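Local coordinates for protein ferritin heavy chain (Trichoplusia ni, PDB 1Z6O) that oxidises ferrous iron at its ferroxidase centre and, with the disulfide-linked light chain, builds a secreted 24-subunit shell that stores the ferric mineral, at the interface of chains A and B. Residues are numbered along the deposited sequence; one frame, centred on the assembly and turned at random. Chains: chain A/B, Ferritin heavy chain.

The interface of chains A and B. Residues chain A 113, 117, 158, 161, 165; chain B 10-11, 14.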
ATOM      1  N   LEU A 113      29.633  -2.624 -44.568  1.00 16.33           N
ATOM      2  CA  LEU A 113      30.132  -1.244 -44.553  1.00 17.05           C
ATOM      3  C   LEU A 113      30.120  -0.663 -45.975  1.00 19.60           C
ATOM      4  O   LEU A 113      29.724   0.479 -46.190  1.00 17.67           O
ATOM      5  CB  LEU A 113      31.558  -1.202 -43.979  1.00 16.25           C
ATOM      6  CG  LEU A 113      32.293   0.151 -43.957  1.00 18.62           C
ATOM      7  CD1 LEU A 113      31.458   1.204 -43.207  1.00 17.60           C
ATOM      8  CD2 LEU A 113      33.664  -0.039 -43.274  1.00 16.90           C
ATOM      9  N   SER A 117      27.955   2.419 -47.363  1.00 17.16           N
ATOM     10  CA  SER A 117      28.679   3.505 -48.016  1.00 19.48           C
ATOM     11  C   SER A 117      28.012   3.814 -49.381  1.00 19.71           C
ATOM     12  O   SER A 117      27.858   4.982 -49.769  1.00 18.37           O
ATOM     13  CB  SER A 117      30.163   3.075 -48.187  1.00 20.26           C
ATOM     14  OG  SER A 117      30.902   4.079 -48.840  1.00 45.73           O
ATOM     15  N   ARG A 158      29.930   4.287 -38.994  1.00 16.54           N
ATOM     16  CA  ARG A 158      30.930   4.333 -37.933  1.00 15.78           C
ATOM     17  C   ARG A 158      30.833   3.080 -37.069  1.00 16.59           C
ATOM     18  O   ARG A 158      31.848   2.527 -36.647  1.00 16.41           O
ATOM     19  CB  ARG A 158      30.742   5.583 -37.059  1.00 14.71           C
ATOM     20  CG  ARG A 158      31.669   5.624 -35.816  1.00 15.48           C
ATOM     21  CD  ARG A 158      33.178   5.634 -36.172  1.00 14.63           C
ATOM     22  NE  ARG A 158      33.989   5.607 -34.949  1.00 16.95           N
ATOM     23  CZ  ARG A 158      34.258   4.513 -34.242  1.00 22.76           C
ATOM     24  NH1 ARG A 158      33.802   3.326 -34.644  1.00 17.41           N
ATOM     25  NH2 ARG A 158      34.944   4.607 -33.099  1.00 19.07           N
ATOM     26  N   ALA A 161      32.278   0.146 -39.128  1.00 15.24           N
ATOM     27  CA  ALA A 161      33.726   0.313 -39.299  1.00 15.57           C
ATOM     28  C   ALA A 161      34.454  -0.059 -38.004  1.00 16.79           C
ATOM     29  O   ALA A 161      35.500  -0.709 -38.038  1.00 16.79           O
ATOM     30  CB  ALA A 161      34.057   1.767 -39.690  1.00 15.30           C
ATOM     31  N   SER A 165      37.124  -3.108 -37.543  1.00 16.20           N
ATOM     32  CA  SER A 165      38.493  -2.889 -37.051  1.00 18.73           C
ATOM     33  C   SER A 165      38.793  -3.765 -35.844  1.00 16.39           C
ATOM     34  O   SER A 165      39.839  -4.401 -35.770  1.00 18.78           O
ATOM     35  CB  SER A 165      38.729  -1.426 -36.622  1.00 20.03           C
ATOM     36  OG  SER A 165      38.682  -0.550 -37.730  1.00 31.73           O
TER
ATOM     37  N   ILE B  10      40.789  -1.635 -43.142  1.00 23.43           N
ATOM     38  CA  ILE B  10      39.446  -2.025 -43.538  1.00 21.14           C
ATOM     39  C   ILE B  10      39.055  -1.026 -44.631  1.00 20.74           C
ATOM     40  O   ILE B  10      39.768  -0.052 -44.866  1.00 23.14           O
ATOM     41  CB  ILE B  10      38.437  -1.951 -42.353  1.00 24.66           C
ATOM     42  CG1 ILE B  10      38.324  -0.516 -41.849  1.00 22.47           C
ATOM     43  CG2 ILE B  10      38.872  -2.900 -41.212  1.00 23.27           C
ATOM     44  CD1 ILE B  10      37.066  -0.276 -41.004  1.00 23.91           C
ATOM     45  N   PRO B  11      37.923  -1.250 -45.310  1.00 23.98           N
ATOM     46  CA  PRO B  11      37.457  -0.349 -46.375  1.00 26.28           C
ATOM     47  C   PRO B  11      37.382   1.095 -45.867  1.00 24.64           C
ATOM     48  O   PRO B  11      37.011   1.328 -44.717  1.00 22.29           O
ATOM     49  CB  PRO B  11      36.075  -0.903 -46.715  1.00 28.55           C
ATOM     50  CG  PRO B  11      36.229  -2.387 -46.425  1.00 31.14           C
ATOM     51  CD  PRO B  11      36.994  -2.381 -45.122  1.00 24.58           C
ATOM     52  N   TRP B  14      33.826   4.911 -47.106  1.00 18.87           N
ATOM     53  CA  TRP B  14      32.830   5.597 -46.277  1.00 18.08           C
ATOM     54  C   TRP B  14      33.340   6.895 -45.633  1.00 16.17           C
ATOM     55  O   TRP B  14      32.538   7.699 -45.143  1.00 18.39           O
ATOM     56  CB  TRP B  14      32.336   4.658 -45.158  1.00 15.27           C
ATOM     57  CG  TRP B  14      33.437   4.234 -44.200  1.00 15.81           C
ATOM     58  CD1 TRP B  14      34.414   3.295 -44.428  1.00 16.31           C
ATOM     59  CD2 TRP B  14      33.674   4.749 -42.883  1.00 15.42           C
ATOM     60  NE1 TRP B  14      35.243   3.200 -43.329  1.00 15.78           N
ATOM     61  CE2 TRP B  14      34.811   4.079 -42.368  1.00 14.75           C
ATOM     62  CE3 TRP B  14      33.034   5.717 -42.085  1.00 16.78           C
ATOM     63  CZ2 TRP B  14      35.329   4.345 -41.088  1.00 15.14           C
ATOM     64  CZ3 TRP B  14      33.549   5.982 -40.811  1.00 16.39           C
ATOM     65  CH2 TRP B  14      34.687   5.295 -40.326  1.00 16.44           C
TER
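B:Trp14 lays one face of its indole across A:Leu113 and A:Ala161, bridging two neighbouring helices of chain A. The five-membered ring takes A:Leu113: methyl CD1 sits over it in a CH-pi contact, 3.9 Å from the ring centroid, while CD2 reaches the rim at CD1 of B:Trp14, 3.6 Å away. With CG anti to the backbone N (chi1 176°), the leucine fork extends from its helix to meet the ring slantwise. CB of A:Ala161 lies over the rim of the benzo half on the same face, its modelled approach doubtfully close. The indole is held from its own chain: NE1 donates to the carbonyl O of B:Pro11 at 2.9 Å, a bent bond (131° at H) whose acceptor lies nearly in the ring plane. This intrachain bond satisfies the indole N-H and helps fix the ring's rotation, leaving its face for apolar packing. A leucine here would have no indole N-H, and would probably leave O of B:Pro11 without its mate and a gap against A:Leu113 and A:Ala161. Beyond the ring, B:Ile10 points its terminal methyl CD1 at A:Ala161, 3.8 Å from CA, and passes 3.7 Å from OG of A:Ser165. That hydroxyl is turned back to its own helix, donating to O of A:Ala161 at 3.2 Å. At the other end, the hydroxyl OG of A:Ser117, anti to its backbone N, comes to 3.5 Å from N of B:Trp14 as a contact only, and also touches its CA, with CB beside CB. The N-terminal loop segment of chain B thus packs along helices 105-132 and 139-168 of the chain A four-helix bundle, one patch of a heavy-chain interface within the ferritin shell.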